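Local coordinates for B-type Cna protein (Enterococcus faecium, PDB 6FWY) that is of uncharacterised function but, as a thioester domain of a wall-anchored surface protein, may help the bacterium attach covalently to host targets, at residues K13-I25 with E35-G47. Residues are numbered along the deposited sequence; the frame is centred on the assembly and turned at random.
Sequences KFIETGVKTDGYI and EWMISSQFKDSHG
Q41 swings CG away from its backbone N (chi1 -169°) and stays extended, which carries its amide to T17, whose OG1 sits between its own backbone N and carbonyl carbon and so meets it. NE2 of Q41 donates over 2.7 Å to T17 OG1, which lies 21° out of the Q41 amide plane; the amide also rests against V19 CB and CG2. Threonine suits this place because OG1 accepts a second proton, from V19 N, in an ST turn, while its CG2 methyl packs on CG of K43. Here strand 11-21 bulges against its antiparallel partner 32-44: the register slips by two between the E16-F42 and K20-S40 pairs. G18 takes the corner, where a side chain would jam against T17 O. T17 N reaches Q41 O at 3.0 Å and Q41 N reaches V19 O at 2.8 Å; a water accepts from G18 N and lies near both carbonyls, which probably share its protons with other acceptors. Before the bulge, F42 turns its ring edge toward the face of F14, offset, centroids 5.3 Å apart and planes at 90°; aromatics suit these buried sites, where both side chains also touch A258 of strand 258-277. Beyond it, paired bonds join T21 and S39, and D22 lays CB 3.8 Å from CZ3 of W36 while its carboxylate accepts from N128 and H129. The T17 hydroxyl and Q41 amide thus add to main-chain bonds that continue through the bulge, tying the displaced corner to both strands.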
ATOM      1  N   LYS A  13       8.630 -15.185   3.891  1.00 38.22           N
ATOM      2  CA  LYS A  13       8.523 -16.569   4.342  1.00 39.45           C
ATOM      3  C   LYS A  13       7.053 -16.809   4.631  1.00 38.90           C
ATOM      4  O   LYS A  13       6.419 -16.034   5.354  1.00 39.20           O
ATOM      5  CB  LYS A  13       9.335 -16.764   5.632  1.00 41.79           C
ATOM      6  CG  LYS A  13       9.029 -18.030   6.429  1.00 43.17           C
ATOM      7  CD  LYS A  13      10.009 -19.183   6.185  1.00 44.68           C
ATOM      8  CE  LYS A  13      10.061 -20.129   7.383  1.00 45.94           C
ATOM      9  NZ  LYS A  13      10.599 -21.452   6.953  1.00 46.92           N
ATOM     10  N   PHE A  14       6.539 -17.904   4.084  1.00 38.78           N
ATOM     11  CA  PHE A  14       5.116 -18.204   4.184  1.00 38.50           C
ATOM     12  C   PHE A  14       4.867 -19.493   4.952  1.00 39.70           C
ATOM     13  O   PHE A  14       5.683 -20.423   4.934  1.00 40.42           O
ATOM     14  CB  PHE A  14       4.496 -18.289   2.798  1.00 37.13           C
ATOM     15  CG  PHE A  14       4.592 -17.012   2.020  1.00 36.30           C
ATOM     16  CD1 PHE A  14       3.662 -15.978   2.216  1.00 35.28           C
ATOM     17  CD2 PHE A  14       5.599 -16.830   1.077  1.00 36.56           C
ATOM     18  CE1 PHE A  14       3.743 -14.806   1.493  1.00 34.26           C
ATOM     19  CE2 PHE A  14       5.695 -15.644   0.356  1.00 35.70           C
ATOM     20  CZ  PHE A  14       4.767 -14.630   0.578  1.00 34.62           C
ATOM     21  N   ILE A  15       3.704 -19.544   5.591  1.00 40.11           N
ATOM     22  CA  ILE A  15       3.339 -20.604   6.527  1.00 40.68           C
ATOM     23  C   ILE A  15       1.897 -20.957   6.219  1.00 39.57           C
ATOM     24  O   ILE A  15       1.085 -20.067   6.015  1.00 37.69           O
ATOM     25  CB  ILE A  15       3.428 -20.087   7.976  1.00 42.14           C
ATOM     26  CG1 ILE A  15       4.865 -19.676   8.325  1.00 43.14           C
ATOM     27  CG2 ILE A  15       2.940 -21.149   8.955  1.00 43.85           C
ATOM     28  CD1 ILE A  15       4.977 -18.713   9.492  1.00 44.35           C
ATOM     29  N   GLU A  16       1.585 -22.246   6.201  1.00 40.51           N
ATOM     30  CA  GLU A  16       0.206 -22.746   6.013  1.00 40.49           C
ATOM     31  C   GLU A  16      -0.627 -22.480   7.258  1.00 40.73           C
ATOM     32  O   GLU A  16      -0.125 -22.655   8.375  1.00 42.31           O
ATOM     33  CB  GLU A  16       0.224 -24.254   5.772  1.00 42.31           C
ATOM     34  CG  GLU A  16       0.969 -24.723   4.499  1.00 42.45           C
ATOM     35  CD  GLU A  16       0.097 -24.766   3.266  1.00 43.09           C
ATOM     36  OE1 GLU A  16      -0.804 -23.895   3.120  1.00 43.35           O
ATOM     37  OE2 GLU A  16       0.291 -25.658   2.413  1.00 44.00           O
ATOM     38  N   THR A  17      -1.875 -22.050   7.088  1.00 39.31           N
ATOM     39  CA  THR A  17      -2.794 -21.847   8.229  1.00 39.96           C
ATOM     40  C   THR A  17      -3.520 -23.120   8.667  1.00 40.41           C
ATOM     41  O   THR A  17      -4.087 -23.161   9.753  1.00 41.55           O
ATOM     42  CB  THR A  17      -3.904 -20.818   7.906  1.00 39.24           C
ATOM     43  OG1 THR A  17      -4.756 -21.330   6.870  1.00 37.66           O
ATOM     44  CG2 THR A  17      -3.313 -19.499   7.470  1.00 38.34           C
ATOM     45  N   GLY A  18      -3.546 -24.132   7.816  1.00 39.73           N
ATOM     46  CA  GLY A  18      -4.354 -25.336   8.022  1.00 40.75           C
ATOM     47  C   GLY A  18      -5.667 -25.314   7.248  1.00 39.51           C
ATOM     48  O   GLY A  18      -6.331 -26.319   7.179  1.00 40.26           O
ATOM     49  N   VAL A  19      -6.066 -24.164   6.717  1.00 38.37           N
ATOM     50  CA  VAL A  19      -7.258 -24.071   5.890  1.00 38.58           C
ATOM     51  C   VAL A  19      -6.958 -24.508   4.446  1.00 37.32           C
ATOM     52  O   VAL A  19      -5.998 -24.052   3.833  1.00 36.97           O
ATOM     53  CB  VAL A  19      -7.860 -22.649   5.900  1.00 37.93           C
ATOM     54  CG1 VAL A  19      -9.020 -22.529   4.899  1.00 36.77           C
ATOM     55  CG2 VAL A  19      -8.302 -22.261   7.325  1.00 39.05           C
ATOM     56  N   LYS A  20      -7.774 -25.399   3.921  1.00 37.69           N
ATOM     57  CA  LYS A  20      -7.641 -25.819   2.521  1.00 37.64           C
ATOM     58  C   LYS A  20      -8.981 -26.234   1.964  1.00 36.67           C
ATOM     59  O   LYS A  20      -9.903 -26.585   2.708  1.00 37.42           O
ATOM     60  CB  LYS A  20      -6.638 -26.949   2.296  1.00 38.50           C
ATOM     61  CG  LYS A  20      -5.299 -26.801   2.932  1.00 40.05           C
ATOM     62  CD  LYS A  20      -4.486 -28.080   2.837  1.00 41.44           C
ATOM     63  CE  LYS A  20      -3.131 -27.809   3.492  1.00 42.66           C
ATOM     64  NZ  LYS A  20      -2.190 -28.950   3.279  1.00 44.69           N
ATOM     65  N   THR A  21      -9.044 -26.200   0.643  1.00 35.16           N
ATOM     66  CA  THR A  21     -10.246 -26.573  -0.084  1.00 35.00           C
ATOM     67  C   THR A  21      -9.884 -27.183  -1.435  1.00 34.45           C
ATOM     68  O   THR A  21      -8.873 -26.838  -2.042  1.00 32.32           O
ATOM     69  CB  THR A  21     -11.187 -25.368  -0.297  1.00 34.38           C
ATOM     70  OG1 THR A  21     -12.356 -25.784  -1.000  1.00 35.49           O
ATOM     71  CG2 THR A  21     -10.521 -24.259  -1.090  1.00 33.61           C
ATOM     72  N   ASP A  22     -10.763 -28.071  -1.909  1.00 36.08           N
ATOM     73  CA  ASP A  22     -10.686 -28.593  -3.270  1.00 34.93           C
ATOM     74  C   ASP A  22     -11.274 -27.614  -4.297  1.00 34.58           C
ATOM     75  O   ASP A  22     -11.223 -27.877  -5.523  1.00 34.40           O
ATOM     76  CB  ASP A  22     -11.353 -29.987  -3.343  1.00 36.71           C
ATOM     77  CG  ASP A  22     -12.767 -30.018  -2.786  1.00 38.03           C
ATOM     78  OD1 ASP A  22     -13.343 -28.955  -2.456  1.00 39.38           O
ATOM     79  OD2 ASP A  22     -13.305 -31.124  -2.642  1.00 40.23           O
ATOM     80  N   GLY A  23     -11.864 -26.511  -3.831  1.00 33.53           N
ATOM     81  CA  GLY A  23     -12.368 -25.465  -4.714  1.00 32.74           C
ATOM     82  C   GLY A  23     -13.855 -25.557  -4.878  1.00 32.71           C
ATOM     83  O   GLY A  23     -14.429 -26.638  -4.766  1.00 33.91           O
ATOM     84  N   TYR A  24     -14.482 -24.410  -5.122  1.00 32.22           N
ATOM     85  CA  TYR A  24     -15.929 -24.300  -5.351  1.00 33.29           C
ATOM     86  C   TYR A  24     -16.301 -24.130  -6.832  1.00 32.28           C
ATOM     87  O   TYR A  24     -17.477 -24.020  -7.162  1.00 32.65           O
ATOM     88  CB  TYR A  24     -16.450 -23.093  -4.579  1.00 34.02           C
ATOM     89  CG  TYR A  24     -16.327 -23.276  -3.104  1.00 35.33           C
ATOM     90  CD1 TYR A  24     -15.159 -22.921  -2.446  1.00 34.83           C
ATOM     91  CD2 TYR A  24     -17.372 -23.822  -2.365  1.00 36.53           C
ATOM     92  CE1 TYR A  24     -15.032 -23.115  -1.082  1.00 36.25           C
ATOM     93  CE2 TYR A  24     -17.259 -23.989  -1.000  1.00 37.27           C
ATOM     94  CZ  TYR A  24     -16.092 -23.619  -0.370  1.00 37.28           C
ATOM     95  OH  TYR A  24     -15.997 -23.813   0.976  1.00 39.03           O
ATOM     96  N   ILE A  25     -15.279 -24.089  -7.681  1.00 31.48           N
ATOM     97  CA  ILE A  25     -15.385 -23.899  -9.113  1.00 31.72           C
ATOM     98  C   ILE A  25     -14.372 -24.809  -9.785  1.00 31.59           C
ATOM     99  O   ILE A  25     -13.524 -25.394  -9.133  1.00 32.28           O
ATOM    100  CB  ILE A  25     -15.145 -22.412  -9.537  1.00 31.30           C
ATOM    101  CG1 ILE A  25     -13.734 -21.920  -9.211  1.00 30.78           C
ATOM    102  CG2 ILE A  25     -16.176 -21.486  -8.882  1.00 32.00           C
ATOM    103  CD1 ILE A  25     -12.677 -22.151 -10.265  1.00 30.50           C
ATOM    104  N   GLU A  35     -11.034 -28.590 -15.047  1.00 32.43           N
ATOM    105  CA  GLU A  35      -9.878 -28.810 -14.184  1.00 33.22           C
ATOM    106  C   GLU A  35     -10.147 -28.181 -12.792  1.00 31.87           C
ATOM    107  O   GLU A  35     -10.647 -27.059 -12.699  1.00 30.07           O
ATOM    108  CB  GLU A  35      -8.639 -28.185 -14.807  1.00 33.95           C
ATOM    109  CG  GLU A  35      -7.369 -28.420 -14.025  1.00 35.25           C
ATOM    110  CD  GLU A  35      -6.127 -27.838 -14.677  1.00 36.21           C
ATOM    111  OE1 GLU A  35      -5.914 -28.047 -15.903  1.00 37.30           O
ATOM    112  OE2 GLU A  35      -5.313 -27.217 -13.946  1.00 37.51           O
ATOM    113  N   TRP A  36      -9.839 -28.933 -11.733  1.00 31.98           N
ATOM    114  CA  TRP A  36     -10.032 -28.451 -10.358  1.00 32.12           C
ATOM    115  C   TRP A  36      -8.975 -27.400 -10.026  1.00 30.70           C
ATOM    116  O   TRP A  36      -7.843 -27.452 -10.528  1.00 29.93           O
ATOM    117  CB  TRP A  36      -9.965 -29.578  -9.323  1.00 32.75           C
ATOM    118  CG  TRP A  36     -11.126 -30.528  -9.325  1.00 33.23           C
ATOM    119  CD1 TRP A  36     -11.992 -30.801 -10.375  1.00 33.65           C
ATOM    120  CD2 TRP A  36     -11.506 -31.406  -8.266  1.00 34.06           C
ATOM    121  NE1 TRP A  36     -12.887 -31.770 -10.007  1.00 33.62           N
ATOM    122  CE2 TRP A  36     -12.621 -32.158  -8.721  1.00 34.36           C
ATOM    123  CE3 TRP A  36     -11.028 -31.624  -6.967  1.00 34.57           C
ATOM    124  CZ2 TRP A  36     -13.263 -33.111  -7.911  1.00 35.13           C
ATOM    125  CZ3 TRP A  36     -11.674 -32.572  -6.165  1.00 35.37           C
ATOM    126  CH2 TRP A  36     -12.785 -33.305  -6.649  1.00 35.64           C
ATOM    127  N   MET A  37      -9.388 -26.442  -9.198  1.00 30.81           N
ATOM    128  CA  MET A  37      -8.506 -25.390  -8.730  1.00 31.76           C
ATOM    129  C   MET A  37      -8.465 -25.407  -7.199  1.00 31.88           C
ATOM    130  O   MET A  37      -9.135 -24.622  -6.531  1.00 32.13           O
ATOM    131  CB  MET A  37      -8.970 -24.048  -9.273  1.00 32.08           C
ATOM    132  CG  MET A  37      -8.793 -23.903 -10.780  1.00 31.87           C
ATOM    133  SD  MET A  37      -7.067 -23.918 -11.265  1.00 33.09           S
ATOM    134  CE  MET A  37      -7.148 -24.155 -13.005  1.00 33.21           C
ATOM    135  N   ILE A  38      -7.665 -26.333  -6.681  1.00 32.05           N
ATOM    136  CA  ILE A  38      -7.520 -26.549  -5.253  1.00 32.43           C
ATOM    137  C   ILE A  38      -6.562 -25.458  -4.721  1.00 31.96           C
ATOM    138  O   ILE A  38      -5.815 -24.832  -5.496  1.00 29.80           O
ATOM    139  CB  ILE A  38      -6.992 -27.961  -4.892  1.00 33.37           C
ATOM    140  CG1 ILE A  38      -5.470 -28.082  -5.156  1.00 34.15           C
ATOM    141  CG2 ILE A  38      -7.773 -29.051  -5.625  1.00 33.82           C
ATOM    142  CD1 ILE A  38      -4.875 -29.449  -4.934  1.00 35.29           C
ATOM    143  N   SER A  39      -6.606 -25.248  -3.402  1.00 32.28           N
ATOM    144  CA  SER A  39      -5.729 -24.278  -2.768  1.00 32.41           C
ATOM    145  C   SER A  39      -5.580 -24.525  -1.274  1.00 33.08           C
ATOM    146  O   SER A  39      -6.460 -25.113  -0.623  1.00 32.61           O
ATOM    147  CB  SER A  39      -6.233 -22.860  -2.990  1.00 31.91           C
ATOM    148  OG  SER A  39      -5.177 -21.939  -2.826  1.00 31.00           O
ATOM    149  N   SER A  40      -4.442 -24.052  -0.766  1.00 32.94           N
ATOM    150  CA  SER A  40      -4.138 -24.043   0.665  1.00 34.61           C
ATOM    151  C   SER A  40      -3.949 -22.603   1.123  1.00 33.46           C
ATOM    152  O   SER A  40      -3.205 -21.846   0.510  1.00 32.32           O
ATOM    153  CB  SER A  40      -2.852 -24.798   0.933  1.00 35.42           C
ATOM    154  OG  SER A  40      -2.993 -26.169   0.679  1.00 36.82           O
ATOM    155  N   GLN A  41      -4.607 -22.238   2.211  1.00 34.21           N
ATOM    156  CA  GLN A  41      -4.474 -20.887   2.742  1.00 34.49           C
ATOM    157  C   GLN A  41      -3.110 -20.747   3.458  1.00 35.63           C
ATOM    158  O   GLN A  41      -2.688 -21.633   4.219  1.00 36.22           O
ATOM    159  CB  GLN A  41      -5.622 -20.588   3.691  1.00 35.10           C
ATOM    160  CG  GLN A  41      -5.747 -19.133   4.115  1.00 34.92           C
ATOM    161  CD  GLN A  41      -6.848 -18.940   5.137  1.00 35.55           C
ATOM    162  OE1 GLN A  41      -7.940 -18.450   4.821  1.00 36.05           O
ATOM    163  NE2 GLN A  41      -6.593 -19.389   6.342  1.00 35.59           N
ATOM    164  N   PHE A  42      -2.427 -19.640   3.180  1.00 35.14           N
ATOM    165  CA  PHE A  42      -1.153 -19.332   3.808  1.00 34.74           C
ATOM    166  C   PHE A  42      -1.019 -17.840   4.159  1.00 35.23           C
ATOM    167  O   PHE A  42      -1.728 -16.981   3.608  1.00 33.01           O
ATOM    168  CB  PHE A  42       0.018 -19.793   2.935  1.00 34.46           C
ATOM    169  CG  PHE A  42       0.113 -19.095   1.606  1.00 33.79           C
ATOM    170  CD1 PHE A  42      -0.650 -19.533   0.511  1.00 32.52           C
ATOM    171  CD2 PHE A  42       0.962 -17.997   1.430  1.00 33.34           C
ATOM    172  CE1 PHE A  42      -0.546 -18.905  -0.710  1.00 31.91           C
ATOM    173  CE2 PHE A  42       1.065 -17.360   0.201  1.00 32.57           C
ATOM    174  CZ  PHE A  42       0.309 -17.814  -0.866  1.00 32.51           C
ATOM    175  N   LYS A  43      -0.086 -17.578   5.095  1.00 36.05           N
ATOM    176  CA  LYS A  43       0.224 -16.259   5.600  1.00 36.67           C
ATOM    177  C   LYS A  43       1.728 -16.066   5.537  1.00 37.07           C
ATOM    178  O   LYS A  43       2.486 -17.041   5.608  1.00 37.77           O
ATOM    179  CB  LYS A  43      -0.123 -16.150   7.091  1.00 38.49           C
ATOM    180  CG  LYS A  43      -1.593 -16.251   7.451  1.00 39.29           C
ATOM    181  CD  LYS A  43      -1.772 -16.391   8.967  1.00 40.59           C
ATOM    182  CE  LYS A  43      -2.880 -15.492   9.507  1.00 41.06           C
ATOM    183  NZ  LYS A  43      -2.833 -15.414  11.005  1.00 42.86           N
ATOM    184  N   ASP A  44       2.170 -14.811   5.480  1.00 36.66           N
ATOM    185  CA  ASP A  44       3.588 -14.522   5.627  1.00 37.16           C
ATOM    186  C   ASP A  44       3.933 -14.574   7.129  1.00 38.06           C
ATOM    187  O   ASP A  44       3.038 -14.747   7.960  1.00 37.82           O
ATOM    188  CB  ASP A  44       3.983 -13.228   4.896  1.00 36.92           C
ATOM    189  CG  ASP A  44       3.692 -11.941   5.706  1.00 37.72           C
ATOM    190  OD1 ASP A  44       2.934 -11.974   6.712  1.00 38.48           O
ATOM    191  OD2 ASP A  44       4.242 -10.878   5.319  1.00 37.26           O
ATOM    192  N   SER A  45       5.207 -14.446   7.477  1.00 38.69           N
ATOM    193  CA  SER A  45       5.629 -14.604   8.878  1.00 39.98           C
ATOM    194  C   SER A  45       5.205 -13.465   9.827  1.00 41.21           C
ATOM    195  O   SER A  45       5.362 -13.590  11.041  1.00 42.65           O
ATOM    196  CB  SER A  45       7.133 -14.798   8.953  1.00 40.15           C
ATOM    197  OG  SER A  45       7.782 -13.673   8.438  1.00 38.31           O
ATOM    198  N   HIS A  46       4.694 -12.361   9.287  1.00 41.02           N
ATOM    199  CA  HIS A  46       4.073 -11.299  10.111  1.00 41.83           C
ATOM    200  C   HIS A  46       2.534 -11.471  10.251  1.00 41.87           C
ATOM    201  O   HIS A  46       1.853 -10.585  10.757  1.00 42.56           O
ATOM    202  CB  HIS A  46       4.359  -9.910   9.521  1.00 41.47           C
ATOM    203  CG  HIS A  46       5.805  -9.612   9.277  1.00 41.87           C
ATOM    204  ND1 HIS A  46       6.336  -9.482   8.005  1.00 41.12           N
ATOM    205  CD2 HIS A  46       6.821  -9.348  10.140  1.00 43.11           C
ATOM    206  CE1 HIS A  46       7.621  -9.164   8.101  1.00 41.68           C
ATOM    207  NE2 HIS A  46       7.938  -9.083   9.382  1.00 42.66           N
ATOM    208  N   GLY A  47       1.987 -12.593   9.792  1.00 41.00           N
ATOM    209  CA  GLY A  47       0.566 -12.881   9.955  1.00 40.82           C
ATOM    210  C   GLY A  47      -0.377 -12.274   8.919  1.00 39.61           C
ATOM    211  O   GLY A  47      -1.594 -12.261   9.124  1.00 39.12           O
TER
HETATM  212  O   HOH W   1       8.330 -13.058   5.769  1.00 38.58           O
HETATM  213  O   HOH W   2      -3.283 -24.152   4.946  1.00 34.58           O
HETATM  214  O   HOH W   3     -11.611 -26.955  -7.993  1.00 40.48           O